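Local coordinates for cytoplasmic protein (Cryptococcus neoformans var. grubii serotype A, PDB 7LPO), which probably hydrolyses the beta-glucosidic bond of steryl glucosides, acting as a sterylglucosidase of glycoside hydrolase family 5, at residues A[123-126]-A[127-131]; A[156-159]-A[160-164]; A[384-388]-A[389-393]; A[495-498]-A[499-502]. One frame throughout, in Å; residues are numbered along the deposited sequence.

Contact 1: A[123-126]-A[127-131]; sequences YIIA and VLRKC
Four consecutive backbone hydrogen bonds join residues 123-126 to the next turn of the same helix, running from Val127, Leu128, Arg129 and Lys130 back to Tyr123, Ile124, Ile125 and Ala126. The shortest, Leu128 N to Ile124 O, measures 2.8 Å, and the longest, Lys130 N to Ala126 O, reaches 3.2 Å. The aromatic contact is a CH-pi interaction between residues four apart. Val127 CG2 lies over one face of the Tyr123 ring, 3.7 Å from its centroid and 26° off the ring normal. It is displaced toward the phenolic end, so that Tyr123 CZ, at 3.3 Å, is the ring atom nearest Val127 CG2. With CG anti to its backbone N (chi1 161°), the tyrosine ring runs beside the following turn and presents this face to the methyl. Apolar packing is looser: Leu128 follows Ile124 along the helix and their branches pack flank to flank, with Ile124 CG2 3.9 Å from Leu128 CD1. Ile125 and Arg129 run similarly, and Ile125 CG2 sits over one face of the guanidinium, 4.0 Å from Arg129 NH2. The polar ends are held from outside. Tyr123 OH bonds to Leu77 O, Lys130 pairs with Asp85, and Arg129 joins a salt bridge to Asp257 with a hydrogen bond to Glu254 O. Leu128 packs on Val138 and Met140 of strand 137-143, and Ile124 and Val127 on Tyr101 of strand 98-104. Helix 118-133 lies in the connection between these adjacent parallel strands, as in the beta-alpha-beta units of the TIM barrel of family 5 glycoside hydrolases.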
loop_
_atom_site.group_PDB
_atom_site.type_symbol
_atom_site.label_atom_id
_atom_site.label_comp_id
_atom_site.label_asym_id
_atom_site.label_seq_id
_atom_site.Cartn_x
_atom_site.Cartn_y
_atom_site.Cartn_z
ATOM N N TYR A 123 -8.810 -8.072 -18.999
ATOM C CA TYR A 123 -9.418 -6.836 -18.523
ATOM C C TYR A 123 -8.348 -5.879 -18.008
ATOM O O TYR A 123 -8.357 -4.686 -18.337
ATOM C CB TYR A 123 -10.445 -7.119 -17.427
ATOM C CG TYR A 123 -10.748 -5.877 -16.620
ATOM C CD1 TYR A 123 -11.652 -4.933 -17.082
ATOM C CD2 TYR A 123 -10.093 -5.625 -15.414
ATOM C CE1 TYR A 123 -11.917 -3.783 -16.362
ATOM C CE2 TYR A 123 -10.353 -4.474 -14.684
ATOM C CZ TYR A 123 -11.269 -3.560 -15.163
ATOM O OH TYR A 123 -11.536 -2.412 -14.450
ATOM N N ILE A 124 -7.420 -6.385 -17.186
ATOM C CA ILE A 124 -6.342 -5.541 -16.672
ATOM C C ILE A 124 -5.553 -4.932 -17.822
ATOM O O ILE A 124 -5.196 -3.750 -17.792
ATOM C CB ILE A 124 -5.419 -6.340 -15.734
ATOM C CG1 ILE A 124 -6.106 -6.630 -14.399
ATOM C CG2 ILE A 124 -4.138 -5.577 -15.497
ATOM C CD1 ILE A 124 -5.394 -7.677 -13.560
ATOM N N ILE A 125 -5.258 -5.731 -18.846
ATOM C CA ILE A 125 -4.513 -5.233 -19.999
ATOM C C ILE A 125 -5.272 -4.099 -20.673
ATOM O O ILE A 125 -4.682 -3.086 -21.064
ATOM C CB ILE A 125 -4.222 -6.387 -20.977
ATOM C CG1 ILE A 125 -3.026 -7.190 -20.463
ATOM C CG2 ILE A 125 -3.992 -5.859 -22.382
ATOM C CD1 ILE A 125 -2.892 -8.563 -21.085
ATOM N N ALA A 126 -6.588 -4.253 -20.822
ATOM C CA ALA A 126 -7.402 -3.193 -21.404
ATOM C C ALA A 126 -7.345 -1.930 -20.557
ATOM O O ALA A 126 -7.245 -0.819 -21.089
ATOM C CB ALA A 126 -8.852 -3.667 -21.548
ATOM N N VAL A 127 -7.424 -2.074 -19.234
ATOM C CA VAL A 127 -7.278 -0.916 -18.354
ATOM C C VAL A 127 -5.902 -0.288 -18.530
ATOM O O VAL A 127 -5.769 0.932 -18.645
ATOM C CB VAL A 127 -7.526 -1.314 -16.888
ATOM C CG1 VAL A 127 -7.217 -0.141 -15.957
ATOM C CG2 VAL A 127 -8.952 -1.796 -16.708
ATOM N N LEU A 128 -4.858 -1.114 -18.576
ATOM C CA LEU A 128 -3.514 -0.573 -18.757
ATOM C C LEU A 128 -3.392 0.181 -20.077
ATOM O O LEU A 128 -2.707 1.206 -20.151
ATOM C CB LEU A 128 -2.483 -1.696 -18.680
ATOM C CG LEU A 128 -2.395 -2.361 -17.310
ATOM C CD1 LEU A 128 -1.429 -3.537 -17.328
ATOM C CD2 LEU A 128 -1.993 -1.329 -16.239
ATOM N N ARG A 129 -4.065 -0.293 -21.124
ATOM C CA ARG A 129 -3.995 0.400 -22.407
ATOM C C ARG A 129 -4.565 1.811 -22.312
ATOM O O ARG A 129 -3.996 2.756 -22.870
ATOM C CB ARG A 129 -4.733 -0.402 -23.478
ATOM C CG ARG A 129 -3.945 -1.599 -23.987
ATOM C CD ARG A 129 -4.334 -1.944 -25.413
ATOM N NE ARG A 129 -4.258 -3.378 -25.668
ATOM C CZ ARG A 129 -3.149 -4.018 -26.023
ATOM N NH1 ARG A 129 -2.005 -3.348 -26.168
ATOM N NH2 ARG A 129 -3.185 -5.330 -26.237
ATOM N N LYS A 130 -5.693 1.974 -21.615
ATOM C CA LYS A 130 -6.256 3.311 -21.435
ATOM C C LYS A 130 -5.348 4.188 -20.580
ATOM O O LYS A 130 -5.197 5.384 -20.855
ATOM C CB LYS A 130 -7.647 3.222 -20.812
ATOM C CG LYS A 130 -8.729 2.841 -21.803
ATOM C CD LYS A 130 -10.122 3.071 -21.239
ATOM C CE LYS A 130 -11.147 3.237 -22.353
ATOM N NZ LYS A 130 -10.847 4.412 -23.226
ATOM N N CYS A 131 -4.737 3.624 -19.533
ATOM C CA CYS A 131 -3.757 4.395 -18.771
ATOM C C CYS A 131 -2.646 4.906 -19.679
ATOM O O CYS A 131 -2.196 6.049 -19.548
ATOM C CB CYS A 131 -3.170 3.551 -17.643
ATOM S SG CYS A 131 -4.408 2.996 -16.439
#

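Contact 2: A[156-159]-A[160-164]; sequences APLW and TLYAC
One face of the Trp159 indole receives both Thr160 CG2 and Pro157 CG. The threonine methyl makes a CH-pi contact, 4.0 Å from the centroid of the six-membered ring and 19° off its normal, while Pro157 CG is 3.3 Å above the indole plane toward the rim. The Tyr162 ring has Trp159 CA at its edge, and its CE2 is 4.2 Å from Leu158 CG. Trp353 meets both aromatic rings, while Trp159 NE1 bonds to Glu109 O and Tyr162 OH to Glu66 and Arg348.

Pro157 O is gripped twice by Thr160. Thr160 OG1 donates to Pro157 O over 2.8 Å, nearly in line with the carbonyl bond, and Thr160 N to the same oxygen over 3.0 Å from well above the carbonyl plane. Thr160 OG1 lies between its own backbone N and carbonyl carbon (chi1 60°), which turns the hydroxyl back to that oxygen; it is also bonded to Trp147 NE1. Ala163 N bonds to Trp159 O at 3.0 Å, a regular helical spacing, whereas Leu161 N to Leu158 O is weak. Residues 157-160 form a turn, closed by the two Thr160 bonds, that leads into the short helix 159-163 after strand 137-143 of the probable barrel.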
loop_
_atom_site.group_PDB
_atom_site.type_symbol
_atom_site.label_atom_id
_atom_site.label_comp_id
_atom_site.label_asym_id
_atom_site.label_seq_id
_atom_site.Cartn_x
_atom_site.Cartn_y
_atom_site.Cartn_z
ATOM N N ALA A 156 -5.520 -13.371 -0.995
ATOM C CA ALA A 156 -5.385 -14.735 -1.480
ATOM C C ALA A 156 -6.745 -15.400 -1.717
ATOM O O ALA A 156 -7.741 -15.050 -1.077
ATOM C CB ALA A 156 -4.576 -15.560 -0.490
ATOM N N PRO A 157 -6.810 -16.361 -2.641
ATOM C CA PRO A 157 -8.076 -17.065 -2.873
ATOM C C PRO A 157 -8.445 -17.958 -1.699
ATOM O O PRO A 157 -7.592 -18.424 -0.942
ATOM C CB PRO A 157 -7.816 -17.881 -4.146
ATOM C CG PRO A 157 -6.331 -18.005 -4.245
ATOM C CD PRO A 157 -5.760 -16.758 -3.598
ATOM N N LEU A 158 -9.749 -18.199 -1.568
ATOM C CA LEU A 158 -10.266 -18.947 -0.426
ATOM C C LEU A 158 -9.619 -20.321 -0.289
ATOM O O LEU A 158 -9.470 -20.826 0.831
ATOM C CB LEU A 158 -11.783 -19.094 -0.555
ATOM C CG LEU A 158 -12.512 -19.990 0.441
ATOM C CD1 LEU A 158 -12.478 -19.403 1.842
ATOM C CD2 LEU A 158 -13.949 -20.173 -0.036
ATOM N N TRP A 159 -9.232 -20.946 -1.399
ATOM C CA TRP A 159 -8.709 -22.294 -1.271
ATOM C C TRP A 159 -7.367 -22.339 -0.550
ATOM O O TRP A 159 -6.961 -23.424 -0.122
ATOM C CB TRP A 159 -8.607 -22.970 -2.643
ATOM C CG TRP A 159 -7.791 -22.275 -3.709
ATOM C CD1 TRP A 159 -8.270 -21.546 -4.754
ATOM C CD2 TRP A 159 -6.368 -22.297 -3.857
ATOM N NE1 TRP A 159 -7.236 -21.105 -5.541
ATOM C CE2 TRP A 159 -6.056 -21.551 -5.010
ATOM C CE3 TRP A 159 -5.329 -22.878 -3.127
ATOM C CZ2 TRP A 159 -4.751 -21.361 -5.444
ATOM C CZ3 TRP A 159 -4.032 -22.688 -3.559
ATOM C CH2 TRP A 159 -3.752 -21.935 -4.707
ATOM N N THR A 160 -6.677 -21.200 -0.382
ATOM C CA THR A 160 -5.427 -21.234 0.378
ATOM C C THR A 160 -5.683 -21.535 1.849
ATOM O O THR A 160 -4.849 -22.169 2.505
ATOM C CB THR A 160 -4.647 -19.916 0.249
ATOM O OG1 THR A 160 -5.436 -18.814 0.732
ATOM C CG2 THR A 160 -4.239 -19.681 -1.200
ATOM N N LEU A 161 -6.818 -21.086 2.386
ATOM C CA LEU A 161 -7.171 -21.431 3.762
ATOM C C LEU A 161 -7.304 -22.941 3.934
ATOM O O LEU A 161 -6.783 -23.524 4.895
ATOM C CB LEU A 161 -8.477 -20.744 4.156
ATOM C CG LEU A 161 -8.389 -19.307 4.659
ATOM C CD1 LEU A 161 -7.964 -18.411 3.527
ATOM C CD2 LEU A 161 -9.727 -18.850 5.225
ATOM N N TYR A 162 -8.038 -23.587 3.027
ATOM C CA TYR A 162 -8.169 -25.036 3.084
ATOM C C TYR A 162 -6.817 -25.712 2.932
ATOM O O TYR A 162 -6.524 -26.687 3.629
ATOM C CB TYR A 162 -9.130 -25.503 2.001
ATOM C CG TYR A 162 -10.562 -25.189 2.289
ATOM C CD1 TYR A 162 -11.260 -25.891 3.263
ATOM C CD2 TYR A 162 -11.222 -24.197 1.600
ATOM C CE1 TYR A 162 -12.574 -25.625 3.526
ATOM C CE2 TYR A 162 -12.546 -23.922 1.858
ATOM C CZ TYR A 162 -13.216 -24.646 2.819
ATOM O OH TYR A 162 -14.533 -24.374 3.077
ATOM N N ALA A 163 -5.967 -25.195 2.042
ATOM C CA ALA A 163 -4.630 -25.761 1.902
ATOM C C ALA A 163 -3.869 -25.719 3.223
ATOM O O ALA A 163 -3.073 -26.627 3.507
ATOM C CB ALA A 163 -3.863 -25.026 0.809
ATOM N N CYS A 164 -4.116 -24.693 4.047
ATOM C CA CYS A 164 -3.482 -24.542 5.353
ATOM C C CYS A 164 -4.200 -25.305 6.461
ATOM O O CYS A 164 -3.804 -25.195 7.628
ATOM C CB CYS A 164 -3.397 -23.059 5.727
ATOM S SG CYS A 164 -2.271 -22.121 4.638
#

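Contact 3: A[384-388]-A[389-393]; sequences PDYFS and TLPTN
A tight turn, Asp385 to Ser388, is followed closely by a type I beta turn, Leu390 to Asn393, and Tyr386 of the first touches Pro391 of the second. Tyr386 CE1 lies 3.7 Å from Pro391 CG, the two side chains crossing at a slant. A chi1 of -178° sets the tyrosine ring opposite its backbone N, and although CB points away from residues 389-393 the far end of the ring returns to the pyrrolidine of Pro391. In the first turn Asp385 O accepts two bonds: one from Ser388 N at 2.9 Å, the other from Ser388 OG at 2.8 Å, which approaches in the carbonyl plane on a lone pair. The second turn closes through Asn393 N to Leu390 O at 3.1 Å. A water spans the gap between the segments, donating to Tyr386 O and hydrogen-bonded to Thr389 OG1 at 2.8 Å. The Phe387 ring carries Tyr386 CD2 over the centre of one face at a height of 3.5 Å, and its CD2 meets the tyrosine ring at the edge. Tyr221, the last residue of helix 206-221, ties both parts to that helix: its carbonyl takes Tyr386 OH and its hydroxyl bonds to Thr389 O. Phe387 makes an edge-to-face contact with Trp368 of helix 367-370, so the loop between strand 380-381 and the weakly bonded strand 389-390 lies against two helices.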
loop_
_atom_site.group_PDB
_atom_site.type_symbol
_atom_site.label_atom_id
_atom_site.label_comp_id
_atom_site.label_asym_id
_atom_site.label_seq_id
_atom_site.Cartn_x
_atom_site.Cartn_y
_atom_site.Cartn_z
ATOM N N PRO A 384 8.305 -21.813 24.390
ATOM C CA PRO A 384 7.880 -20.410 24.223
ATOM C C PRO A 384 8.685 -19.637 23.181
ATOM O O PRO A 384 8.149 -18.707 22.563
ATOM C CB PRO A 384 8.060 -19.802 25.625
ATOM C CG PRO A 384 8.263 -20.975 26.566
ATOM C CD PRO A 384 8.778 -22.128 25.751
ATOM N N ASP A 385 9.951 -19.985 22.970
ATOM C CA ASP A 385 10.813 -19.285 22.023
ATOM C C ASP A 385 10.945 -20.017 20.689
ATOM O O ASP A 385 11.815 -19.669 19.883
ATOM C CB ASP A 385 12.197 -19.083 22.639
ATOM C CG ASP A 385 12.906 -20.399 22.907
ATOM O OD1 ASP A 385 12.217 -21.432 23.088
ATOM O OD2 ASP A 385 14.153 -20.405 22.933
ATOM N N TYR A 386 10.093 -21.005 20.435
ATOM C CA TYR A 386 10.154 -21.840 19.240
ATOM C C TYR A 386 10.437 -21.064 17.963
ATOM O O TYR A 386 11.249 -21.502 17.138
ATOM C CB TYR A 386 8.830 -22.592 19.101
ATOM C CG TYR A 386 8.730 -23.545 17.939
ATOM C CD1 TYR A 386 9.443 -24.741 17.935
ATOM C CD2 TYR A 386 7.897 -23.276 16.860
ATOM C CE1 TYR A 386 9.346 -25.634 16.877
ATOM C CE2 TYR A 386 7.790 -24.175 15.798
ATOM C CZ TYR A 386 8.521 -25.341 15.818
ATOM O OH TYR A 386 8.428 -26.218 14.776
ATOM N N PHE A 387 9.768 -19.924 17.787
ATOM C CA PHE A 387 9.837 -19.180 16.537
ATOM C C PHE A 387 10.942 -18.124 16.512
ATOM O O PHE A 387 11.135 -17.478 15.478
ATOM C CB PHE A 387 8.494 -18.506 16.261
ATOM C CG PHE A 387 7.348 -19.464 16.078
ATOM C CD1 PHE A 387 7.115 -20.072 14.854
ATOM C CD2 PHE A 387 6.483 -19.739 17.126
ATOM C CE1 PHE A 387 6.029 -20.947 14.679
ATOM C CE2 PHE A 387 5.404 -20.605 16.959
ATOM C CZ PHE A 387 5.175 -21.202 15.727
ATOM N N SER A 388 11.675 -17.931 17.603
ATOM C CA SER A 388 12.724 -16.917 17.639
ATOM C C SER A 388 14.068 -17.417 17.123
ATOM O O SER A 388 14.968 -16.601 16.886
ATOM C CB SER A 388 12.907 -16.399 19.067
ATOM O OG SER A 388 13.408 -17.424 19.910
ATOM N N THR A 389 14.224 -18.724 16.953
ATOM C CA THR A 389 15.473 -19.331 16.523
ATOM C C THR A 389 15.132 -20.420 15.509
ATOM O O THR A 389 13.978 -20.581 15.113
ATOM C CB THR A 389 16.245 -19.902 17.725
ATOM O OG1 THR A 389 15.424 -20.853 18.424
ATOM C CG2 THR A 389 16.657 -18.790 18.701
ATOM N N LEU A 390 16.130 -21.186 15.099
ATOM C CA LEU A 390 15.894 -22.361 14.257
ATOM C C LEU A 390 15.677 -23.589 15.136
ATOM O O LEU A 390 16.512 -23.870 16.003
ATOM C CB LEU A 390 17.072 -22.596 13.322
ATOM C CG LEU A 390 17.452 -21.367 12.488
ATOM C CD1 LEU A 390 18.818 -21.530 11.863
ATOM C CD2 LEU A 390 16.390 -21.114 11.406
ATOM N N PRO A 391 14.576 -24.330 14.966
ATOM C CA PRO A 391 14.293 -25.427 15.911
ATOM C C PRO A 391 15.388 -26.476 16.015
ATOM O O PRO A 391 15.535 -27.080 17.085
ATOM C CB PRO A 391 12.989 -26.030 15.370
ATOM C CG PRO A 391 12.289 -24.864 14.726
ATOM C CD PRO A 391 13.422 -24.057 14.085
ATOM N N THR A 392 16.162 -26.719 14.959
ATOM C CA THR A 392 17.206 -27.736 15.002
ATOM C C THR A 392 18.609 -27.166 15.210
ATOM O O THR A 392 19.558 -27.938 15.340
ATOM C CB THR A 392 17.183 -28.575 13.719
ATOM O OG1 THR A 392 17.399 -27.723 12.587
ATOM C CG2 THR A 392 15.842 -29.305 13.576
ATOM N N ASN A 393 18.769 -25.847 15.236
ATOM C CA ASN A 393 20.027 -25.211 15.642
ATOM C C ASN A 393 19.648 -24.008 16.496
ATOM O O ASN A 393 19.650 -22.864 16.036
ATOM C CB ASN A 393 20.875 -24.812 14.432
ATOM C CG ASN A 393 22.119 -24.045 14.831
ATOM O OD1 ASN A 393 22.821 -24.411 15.779
ATOM N ND2 ASN A 393 22.397 -22.969 14.112
HETATM O O HOH W 1 13.397 -22.656 17.796
#

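Contact 4: A[495-498]-A[499-502]; sequences KMIQ and GELA
Gly499 N to Lys495 O, at 2.9 Å, is the shortest of four successive helical hydrogen bonds. Glu500 N to Met496 O follows at 3.0 Å, Leu501 N to Ile497 O at 3.1 Å and Ala502 N to Gln498 O at 3.2 Å. Beyond the backbone, Glu500 OE2 accepts a hydrogen bond from Ile472 N, in the first turn of helix 471-475, where the helix end would be expected to stabilise negative charge, while the nearby Asp470 carboxylate may raise the pKa of one of the two groups. Gln498 NE2 is bonded to Asn558 O, and Gln498 O takes a second donor, Asn564 ND2, fastening helix 490-512 to helix 547-559 and the loop beyond it. Helix 490-512 precedes strand 518-522 of the parallel strand set and is consistent with one of the outer helices of the family 5 barrel. The other carboxylate oxygen, Glu500 OE1, is 3.5 Å from Met496 SD, the glutamate extending along the flank of the methionine. The methionine chain is bent at chi2 (-94°), which carries its sulfur alongside the carboxylate. Ile497 CG1 stands 4.1 Å from Glu500 OE1. One turn apart, Ile497 CG2 and Leu501 CD2 approach to 4.2 Å, and Leu501 CD2 comes 3.3 Å from Ile497 O. Both residues pack on Ala559 of helix 547-559.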
loop_
_atom_site.group_PDB
_atom_site.type_symbol
_atom_site.label_atom_id
_atom_site.label_comp_id
_atom_site.label_asym_id
_atom_site.label_seq_id
_atom_site.Cartn_x
_atom_site.Cartn_y
_atom_site.Cartn_z
ATOM N N LYS A 495 6.927 19.577 10.511
ATOM C CA LYS A 495 8.366 19.360 10.413
ATOM C C LYS A 495 8.736 17.962 10.878
ATOM O O LYS A 495 9.624 17.319 10.307
ATOM C CB LYS A 495 9.101 20.413 11.239
ATOM C CG LYS A 495 10.617 20.352 11.139
ATOM C CD LYS A 495 11.256 21.522 11.892
ATOM C CE LYS A 495 12.784 21.478 11.839
ATOM N NZ LYS A 495 13.392 21.671 13.197
ATOM N N MET A 496 8.054 17.469 11.911
ATOM C CA MET A 496 8.349 16.143 12.433
ATOM C C MET A 496 7.994 15.060 11.421
ATOM O O MET A 496 8.788 14.138 11.190
ATOM C CB MET A 496 7.596 15.944 13.747
ATOM C CG MET A 496 7.880 14.638 14.432
ATOM S SD MET A 496 6.657 13.427 13.950
ATOM C CE MET A 496 5.231 14.012 14.870
ATOM N N ILE A 497 6.825 15.171 10.781
ATOM C CA ILE A 497 6.422 14.161 9.808
ATOM C C ILE A 497 7.325 14.211 8.584
ATOM O O ILE A 497 7.704 13.173 8.031
ATOM C CB ILE A 497 4.932 14.325 9.448
ATOM C CG1 ILE A 497 4.121 14.194 10.734
ATOM C CG2 ILE A 497 4.516 13.295 8.403
ATOM C CD1 ILE A 497 2.688 13.815 10.552
ATOM N N GLN A 498 7.713 15.409 8.160
ATOM C CA GLN A 498 8.684 15.511 7.079
ATOM C C GLN A 498 9.998 14.842 7.466
ATOM O O GLN A 498 10.667 14.235 6.619
ATOM C CB GLN A 498 8.908 16.978 6.723
ATOM C CG GLN A 498 9.707 17.194 5.471
ATOM C CD GLN A 498 9.819 18.661 5.120
ATOM O OE1 GLN A 498 10.759 19.328 5.526
ATOM N NE2 GLN A 498 8.845 19.175 4.377
ATOM N N GLY A 499 10.382 14.939 8.739
ATOM C CA GLY A 499 11.565 14.230 9.199
ATOM C C GLY A 499 11.417 12.722 9.154
ATOM O O GLY A 499 12.383 12.008 8.872
ATOM N N GLU A 500 10.205 12.219 9.407
ATOM C CA GLU A 500 9.980 10.781 9.295
ATOM C C GLU A 500 10.170 10.301 7.860
ATOM O O GLU A 500 10.752 9.239 7.628
ATOM C CB GLU A 500 8.581 10.427 9.797
ATOM C CG GLU A 500 8.411 10.538 11.305
ATOM C CD GLU A 500 7.068 9.982 11.780
ATOM O OE1 GLU A 500 6.064 10.714 11.740
ATOM O OE2 GLU A 500 7.017 8.809 12.196
ATOM N N LEU A 501 9.670 11.049 6.880
ATOM C CA LEU A 501 9.866 10.631 5.497
ATOM C C LEU A 501 11.341 10.679 5.110
ATOM O O LEU A 501 11.786 9.900 4.263
ATOM C CB LEU A 501 9.042 11.508 4.554
ATOM C CG LEU A 501 7.579 11.146 4.294
ATOM C CD1 LEU A 501 7.491 9.803 3.614
ATOM C CD2 LEU A 501 6.773 11.149 5.590
ATOM N N ALA A 502 12.113 11.585 5.712
ATOM C CA ALA A 502 13.540 11.649 5.418
ATOM C C ALA A 502 14.260 10.401 5.907
ATOM O O ALA A 502 15.245 9.977 5.295
ATOM C CB ALA A 502 14.156 12.899 6.054
#

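From the N terminus the four contacts follow in series; each is local, none nests in or crosses another, and none closes a long loop. Contact 1 lies on the helix between strands 98-104 and 137-143, and contact 2 on the long excursion that leaves the second of these strands, with centres about 28 Å apart. Contact 3 belongs to a more peripheral loop, its nearest atoms about 13 Å from contact 2, and is joined to helix 206-221. Contact 4 returns to a helix packed against helix 547-559, across the chain's centre from both contacts 1 and 2. Helix 232-254 is touched by contacts 1 and 2 alike.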